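Local structure of aspartate semialdehyde dehydrogenase (Francisella tularensis subsp. tularensis, 4WOJ) at the interface of chains A and B. The protein catalyses the NADPH-dependent reductive dephosphorylation of L-aspartyl-4-phosphate to L-aspartate semialdehyde, an early step towards lysine, methionine and threonine, and works as a homodimer. Sequence-based numbering; all coordinates share one arbitrary frame. Chains: chain A/B, Aspartate semialdehyde dehydrogenase.

Contact 1: the interface of chains A and B. Residues chain A 277, 314-315, 318-320, 347; chain B 228, 230, 266, 268.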
# COMPACT_ATOMS: atom_id res chain seq x y z
N SER A 277 -3.45 -1.70 -7.34
CA SER A 277 -4.19 -0.59 -6.77
C SER A 277 -3.30 0.65 -6.71
O SER A 277 -2.08 0.55 -6.69
CB SER A 277 -4.72 -0.92 -5.38
OG SER A 277 -5.34 -2.20 -5.36
N THR A 314 -17.16 0.92 -0.87
CA THR A 314 -15.71 0.94 -1.04
C THR A 314 -15.11 -0.41 -0.67
O THR A 314 -14.32 -0.98 -1.41
CB THR A 314 -15.07 2.01 -0.15
OG1 THR A 314 -15.54 3.31 -0.53
CG2 THR A 314 -13.59 1.96 -0.28
N LEU A 315 -15.48 -0.92 0.48
CA LEU A 315 -14.96 -2.24 0.89
C LEU A 315 -15.45 -3.37 -0.01
O LEU A 315 -14.71 -4.29 -0.31
CB LEU A 315 -15.22 -2.53 2.36
CG LEU A 315 -14.44 -1.58 3.26
CD1 LEU A 315 -14.64 -1.83 4.73
CD2 LEU A 315 -12.96 -1.61 2.95
N LEU A 318 -14.12 -1.59 -4.23
CA LEU A 318 -12.85 -0.91 -4.58
C LEU A 318 -11.66 -1.68 -4.06
O LEU A 318 -10.83 -1.15 -3.34
CB LEU A 318 -12.82 0.52 -4.03
CG LEU A 318 -11.81 1.47 -4.65
CD1 LEU A 318 -11.99 1.64 -6.16
CD2 LEU A 318 -11.97 2.81 -3.97
N THR A 319 -11.58 -2.96 -4.43
CA THR A 319 -10.57 -3.84 -3.94
C THR A 319 -10.12 -4.83 -4.99
O THR A 319 -10.86 -5.11 -5.93
CB THR A 319 -11.09 -4.63 -2.70
OG1 THR A 319 -11.96 -5.70 -3.12
CG2 THR A 319 -11.82 -3.69 -1.76
N PRO A 320 -8.91 -5.41 -4.82
CA PRO A 320 -8.39 -6.52 -5.62
C PRO A 320 -9.31 -7.73 -5.69
O PRO A 320 -9.51 -8.33 -6.76
CB PRO A 320 -7.09 -6.90 -4.90
CG PRO A 320 -6.66 -5.69 -4.18
CD PRO A 320 -7.90 -4.87 -3.90
N PHE A 347 -8.73 6.73 -5.39
CA PHE A 347 -8.06 5.40 -5.28
C PHE A 347 -8.65 4.52 -6.37
O PHE A 347 -9.86 4.44 -6.49
CB PHE A 347 -8.35 4.73 -3.92
CG PHE A 347 -7.49 3.51 -3.59
CD1 PHE A 347 -6.22 3.66 -3.07
CD2 PHE A 347 -7.96 2.22 -3.76
CE1 PHE A 347 -5.45 2.54 -2.73
CE2 PHE A 347 -7.20 1.10 -3.39
CZ PHE A 347 -5.94 1.26 -2.86
N LEU B 228 -6.62 -5.71 -0.02
CA LEU B 228 -6.39 -4.44 0.70
C LEU B 228 -7.71 -3.67 0.83
O LEU B 228 -8.61 -3.87 0.05
CB LEU B 228 -5.27 -3.62 0.06
CG LEU B 228 -5.41 -3.21 -1.38
CD1 LEU B 228 -6.41 -2.06 -1.56
CD2 LEU B 228 -4.05 -2.79 -1.89
N PRO B 230 -9.25 0.07 1.27
CA PRO B 230 -9.02 1.49 1.29
C PRO B 230 -10.11 2.28 1.99
O PRO B 230 -10.53 3.33 1.49
CB PRO B 230 -8.90 1.85 -0.20
CG PRO B 230 -9.79 0.87 -0.87
CD PRO B 230 -9.71 -0.40 -0.04
N ILE B 266 -4.79 9.11 1.50
CA ILE B 266 -5.66 8.02 1.78
C ILE B 266 -5.05 7.00 2.74
O ILE B 266 -3.87 6.66 2.65
CB ILE B 266 -6.02 7.31 0.49
CG1 ILE B 266 -7.26 6.44 0.72
CG2 ILE B 266 -4.80 6.50 0.01
CD1 ILE B 266 -7.55 5.48 -0.40
N VAL B 268 -5.16 3.07 3.99
CA VAL B 268 -5.46 1.76 3.41
C VAL B 268 -4.99 0.65 4.34
O VAL B 268 -3.86 0.67 4.81
CB VAL B 268 -4.79 1.56 2.06
CG1 VAL B 268 -5.29 0.29 1.36
CG2 VAL B 268 -5.00 2.78 1.13
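The backbone carbonyl oxygen of A:Leu318, O, is the polar atom that meets the partner most closely here: B:Pro230 sets ring atom CG against it at 3.4 Å, and CD follows. This is van der Waals packing, and the patch as a whole is an apolar seam between the two subunits of an aspartate-semialdehyde dehydrogenase dimer. Its centre is the phenyl ring of A:Phe347, from strand 343-351. Chi1 of -168°, with CG anti to the backbone N, sends the ring out among side chains of chain B. B:Pro230 crosses it at about a right angle and lays CB over one face, 3.8 Å from the ring centroid, a CH-pi contact offset toward the rim. On the same side, the CD1 methyl of B:Ile266 lies beyond the rim, beside the CB end of the ring, 3.5 Å from A:Phe347 CD1. B:Val268 comes tip to tip, its CG2 lying 3.9 Å from A:Phe347 CE1. B:Leu228 instead reaches the far end of the ring, with CD1 3.6 Å from A:Phe347 CZ. Chi1 of 59° places CG of B:Leu228 between its own backbone N and carbonyl carbon, and from there the branch wedges between the phenyl ring and A:Pro320. CD of that proline, at the start of helix 320-323, is 3.9 Å from B:Leu228 CG. The other methyl, CD2, lies 3.7 Å from the hydroxyl OG of A:Ser277. Beyond B:Pro230, the methyl CG2 of A:Thr314 passes alongside the proline in the opposite direction.

Contact 2: the interface of chains A and B. Residues chain A 18, 273-274, 324-325, 353; chain B 199, 202, 206.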
# COMPACT_ATOMS: atom_id res chain seq x y z
N MET A 18 1.40 -16.03 -18.01
CA MET A 18 0.14 -15.50 -17.46
C MET A 18 -0.50 -14.47 -18.38
O MET A 18 -1.66 -14.59 -18.68
CB MET A 18 0.34 -14.90 -16.09
CG MET A 18 0.69 -15.95 -15.08
SD MET A 18 0.93 -15.23 -13.46
CE MET A 18 -0.47 -15.91 -12.68
N LEU A 273 -2.51 -10.70 -5.61
CA LEU A 273 -2.20 -11.62 -6.67
C LEU A 273 -2.25 -11.10 -8.11
O LEU A 273 -1.29 -11.35 -8.85
CB LEU A 273 -3.07 -12.87 -6.50
CG LEU A 273 -2.80 -13.65 -5.21
CD1 LEU A 273 -3.89 -14.68 -4.95
CD2 LEU A 273 -1.44 -14.32 -5.16
N ARG A 274 -3.31 -10.41 -8.55
CA ARG A 274 -3.34 -9.89 -9.97
C ARG A 274 -3.92 -8.51 -10.20
O ARG A 274 -3.96 -8.03 -11.32
CB ARG A 274 -4.04 -10.88 -10.91
CG ARG A 274 -5.22 -11.62 -10.33
CD ARG A 274 -5.87 -12.49 -11.37
NE ARG A 274 -6.06 -11.82 -12.64
CZ ARG A 274 -6.58 -12.43 -13.71
NH1 ARG A 274 -6.77 -11.75 -14.84
NH2 ARG A 274 -6.92 -13.72 -13.65
N SER A 324 -10.24 -8.33 -9.50
CA SER A 324 -9.42 -9.36 -10.18
C SER A 324 -10.21 -10.25 -11.13
O SER A 324 -11.35 -10.60 -10.86
CB SER A 324 -8.59 -10.13 -9.18
OG SER A 324 -7.70 -9.23 -8.50
N GLY A 325 -9.66 -10.54 -12.29
CA GLY A 325 -10.42 -11.23 -13.33
C GLY A 325 -11.25 -10.37 -14.27
O GLY A 325 -11.68 -10.86 -15.30
N LEU A 353 -3.14 -8.22 -15.40
CA LEU A 353 -2.99 -9.10 -16.55
C LEU A 353 -3.79 -8.65 -17.76
O LEU A 353 -3.41 -8.91 -18.89
CB LEU A 353 -3.37 -10.51 -16.16
CG LEU A 353 -2.37 -11.13 -15.17
CD1 LEU A 353 -2.86 -12.45 -14.61
CD2 LEU A 353 -1.02 -11.34 -15.79
N LEU B 199 -3.45 -19.68 -12.52
CA LEU B 199 -4.57 -18.71 -12.62
C LEU B 199 -5.84 -19.29 -12.05
O LEU B 199 -6.71 -18.57 -11.56
CB LEU B 199 -4.80 -18.22 -14.05
CG LEU B 199 -3.63 -17.49 -14.71
CD1 LEU B 199 -4.02 -17.01 -16.10
CD2 LEU B 199 -3.23 -16.32 -13.85
N GLU B 202 -5.60 -18.84 -8.19
CA GLU B 202 -5.90 -17.45 -7.85
C GLU B 202 -7.42 -17.31 -7.81
O GLU B 202 -7.98 -16.75 -6.86
CB GLU B 202 -5.23 -16.49 -8.86
CG GLU B 202 -5.53 -15.01 -8.66
CD GLU B 202 -7.01 -14.72 -8.89
OE1 GLU B 202 -7.69 -14.14 -8.00
OE2 GLU B 202 -7.53 -15.17 -9.94
N ARG B 206 -9.72 -16.48 -4.62
CA ARG B 206 -10.53 -15.29 -4.78
C ARG B 206 -12.00 -15.57 -4.46
O ARG B 206 -12.60 -14.87 -3.65
CB ARG B 206 -10.39 -14.69 -6.16
CG ARG B 206 -11.12 -13.36 -6.27
CD ARG B 206 -10.75 -12.61 -7.52
NE ARG B 206 -11.62 -13.00 -8.63
CZ ARG B 206 -11.23 -13.62 -9.74
NH1 ARG B 206 -9.98 -13.93 -9.95
NH2 ARG B 206 -12.13 -13.91 -10.67
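A helix-against-loop interface joins the subunits here, part of the two-fold contact that builds the aspartate-semialdehyde dehydrogenase homodimer: helix 198-209 of chain B lies mainly against loops of chain A, with the start of helix 18-30 at one end, close to the predicted catalytic histidine. B:Glu202 and B:Arg206, one helical turn apart, act as a pair. The guanidinium NH1 of B:Arg206 donates to the carboxylate OE1 of B:Glu202 at 3.0 Å, meeting its syn lone pair, 13° out of the guanidinium plane; the salt bridge from NH1 to OE2 of B:Glu202 measures 2.8 Å. The guanidinium turns one face to chain A. The backbone carbonyl O of A:Ser324 sits over the centre of that face, 3.2 Å from B:Arg206 CZ, so the contact is face-on and not an N-H bond; its partial negative charge may suit the cationic group. Beside it, A:Ser324 CB packs 3.7 Å from B:Arg206 CD. With CG anti to the backbone N (chi1 177°), B:Glu202 extends toward A:Leu273 and A:Arg274; its CG is 3.9 Å from A:Leu273 CB. A:Arg274 crosses it at about a right angle through its aliphatic stretch, CD lying 3.5 Å from B:Glu202 OE2. NH2 of A:Arg274 stays 4.0 Å from OE2 of B:Glu202, with guanidinium and carboxylate planes 83° apart, so opposite charges are near without pairing. A:Gly325 N and A:Leu353 CD1 flank opposite faces of this guanidinium. B:Leu199 CD2 lies 4.0 Å from A:Leu353 CD1.

Contact 3: the interface of chains A and B. Residues chain A 161-163, 262, 264-265; chain B 161, 163, 281, 339, 345.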
# COMPACT_ATOMS: atom_id res chain seq x y z
N TRP A 161 -0.58 17.67 -12.84
CA TRP A 161 0.29 16.54 -12.45
C TRP A 161 -0.40 15.47 -11.61
O TRP A 161 -1.50 15.68 -11.12
CB TRP A 161 1.58 16.97 -11.77
CG TRP A 161 1.52 17.79 -10.51
CD1 TRP A 161 1.97 19.07 -10.37
CD2 TRP A 161 1.09 17.38 -9.19
NE1 TRP A 161 1.82 19.50 -9.07
CE2 TRP A 161 1.27 18.50 -8.33
CE3 TRP A 161 0.53 16.20 -8.67
CZ2 TRP A 161 0.93 18.47 -6.99
CZ3 TRP A 161 0.20 16.17 -7.34
CH2 TRP A 161 0.41 17.29 -6.50
N VAL A 162 0.27 14.32 -11.48
CA VAL A 162 -0.22 13.15 -10.73
C VAL A 162 0.81 12.50 -9.80
O VAL A 162 1.81 12.02 -10.25
CB VAL A 162 -0.65 12.00 -11.68
CG1 VAL A 162 -1.34 10.90 -10.90
CG2 VAL A 162 -1.55 12.52 -12.79
N ASN A 163 0.56 12.52 -8.51
CA ASN A 163 1.28 11.64 -7.59
C ASN A 163 0.54 10.34 -7.54
O ASN A 163 -0.66 10.33 -7.26
CB ASN A 163 1.32 12.23 -6.20
CG ASN A 163 2.27 11.51 -5.29
OD1 ASN A 163 3.48 11.67 -5.40
ND2 ASN A 163 1.74 10.67 -4.40
N PRO A 262 3.85 15.99 -15.37
CA PRO A 262 4.71 15.19 -14.49
C PRO A 262 3.93 14.07 -13.81
O PRO A 262 2.76 14.24 -13.48
CB PRO A 262 5.23 16.21 -13.47
CG PRO A 262 5.01 17.56 -14.06
CD PRO A 262 3.83 17.42 -14.98
N ASP A 264 4.82 11.20 -10.73
CA ASP A 264 5.82 10.74 -9.78
C ASP A 264 5.12 10.04 -8.64
O ASP A 264 3.89 10.02 -8.57
CB ASP A 264 6.66 11.91 -9.29
CG ASP A 264 8.16 11.52 -9.06
OD1 ASP A 264 8.43 10.32 -8.67
OD2 ASP A 264 9.05 12.42 -9.26
N GLY A 265 5.92 9.41 -7.79
CA GLY A 265 5.45 8.74 -6.57
C GLY A 265 6.34 7.52 -6.30
O GLY A 265 7.50 7.47 -6.75
N TRP B 161 3.12 21.32 3.06
CA TRP B 161 2.14 20.23 3.25
C TRP B 161 2.69 18.82 3.03
O TRP B 161 3.76 18.64 2.51
CB TRP B 161 0.88 20.42 2.42
CG TRP B 161 1.01 20.55 0.94
CD1 TRP B 161 0.71 21.68 0.21
CD2 TRP B 161 1.35 19.53 -0.03
NE1 TRP B 161 0.87 21.43 -1.11
CE2 TRP B 161 1.26 20.13 -1.30
CE3 TRP B 161 1.74 18.18 0.06
CZ2 TRP B 161 1.55 19.45 -2.48
CZ3 TRP B 161 2.03 17.49 -1.11
CH2 TRP B 161 1.94 18.12 -2.37
N ASN B 163 1.28 14.91 1.53
CA ASN B 163 0.41 13.83 1.10
C ASN B 163 0.96 12.53 1.68
O ASN B 163 2.15 12.25 1.47
CB ASN B 163 0.40 13.70 -0.39
CG ASN B 163 -0.67 12.74 -0.87
OD1 ASN B 163 -1.82 13.13 -0.99
ND2 ASN B 163 -0.29 11.51 -1.19
N THR B 281 4.63 12.34 0.21
CA THR B 281 5.00 13.35 -0.78
C THR B 281 4.89 14.67 -0.07
O THR B 281 3.82 15.07 0.37
CB THR B 281 4.11 13.27 -2.01
OG1 THR B 281 4.19 11.93 -2.56
CG2 THR B 281 4.55 14.25 -3.07
N LEU B 339 7.32 16.66 -9.80
CA LEU B 339 6.09 17.42 -9.67
C LEU B 339 6.37 18.88 -9.50
O LEU B 339 5.68 19.71 -10.05
CB LEU B 339 5.29 16.94 -8.45
CG LEU B 339 4.92 15.47 -8.45
CD1 LEU B 339 4.15 15.11 -7.16
CD2 LEU B 339 4.14 15.16 -9.71
N HIS B 345 9.88 13.06 -2.27
CA HIS B 345 9.22 11.80 -1.89
C HIS B 345 10.09 10.99 -0.97
O HIS B 345 11.31 11.04 -1.07
CB HIS B 345 8.98 10.94 -3.12
CG HIS B 345 8.29 11.66 -4.24
ND1 HIS B 345 6.92 11.81 -4.30
CD2 HIS B 345 8.78 12.27 -5.34
CE1 HIS B 345 6.60 12.47 -5.40
NE2 HIS B 345 7.71 12.75 -6.05
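Hydroxyl OG1 of B:Thr281 donates to the side-chain amide oxygen OD1 of A:Asn163 at 2.9 Å, a hydrogen bond between strands 275-284 and 161-167 across the two-fold interface of this aspartate-semialdehyde dehydrogenase. The donor comes from above the carbonyl plane, 43° out of it, so it is not aimed at a lone pair. The imidazole of B:His345 slides past the amide nearly coplanar with it, planes 13° apart, and puts the CE1 carbon 3.2 Å from A:Asn163 OD1, beside the same oxygen. On the apolar side, B:Leu339 buries 84 Å² of its surface; its CD2 methyl rests over one face of the A:Trp161 indole, offset toward the rim and 3.8 Å from CG of that tryptophan. Chi1 near 59° puts the indole between its own backbone N and carbonyl carbon, where its face meets the leucine. CB of A:Pro262 borders the same methyl. Further out, ND1 of B:His345 shares a hydrogen bond of undecided direction with B:Thr281 OG1, 3.2 Å, which ties imidazole and hydroxyl together. The other ring nitrogen, NE2, lies 3.3 Å from A:Asp264 CG, near the carboxylate without a defined bond. A:Asp264 is itself anchored: the backbone N of A:Gly265 donates to its OD1 at 2.8 Å. Close to the dimer axis the two copies of Asn163 meet tip to tip, A:Asn163 ND2 being 3.9 Å from B:Asn163 ND2, and beside them the two Trp161 indoles approach through their CH2 corners.

Contact 1 lies between the other two, its C-alpha centre about 16 Å from that of contact 2 and about 20 Å from that of contact 3, which are themselves about 29 Å apart. Strands 263-266, 275-284 and 343-351 supply residues to both contact 1 and contact 3, with the chains exchanged, which suggests that the two patches belong to one continuous seam; contact 2 adds helix 198-209 instead. Contacts 1 and 2 are each centred about 9 Å from A:His276, the predicted proton acceptor. Chain B therefore packs near chain A's active site, and dimer formation may support the surrounding loops.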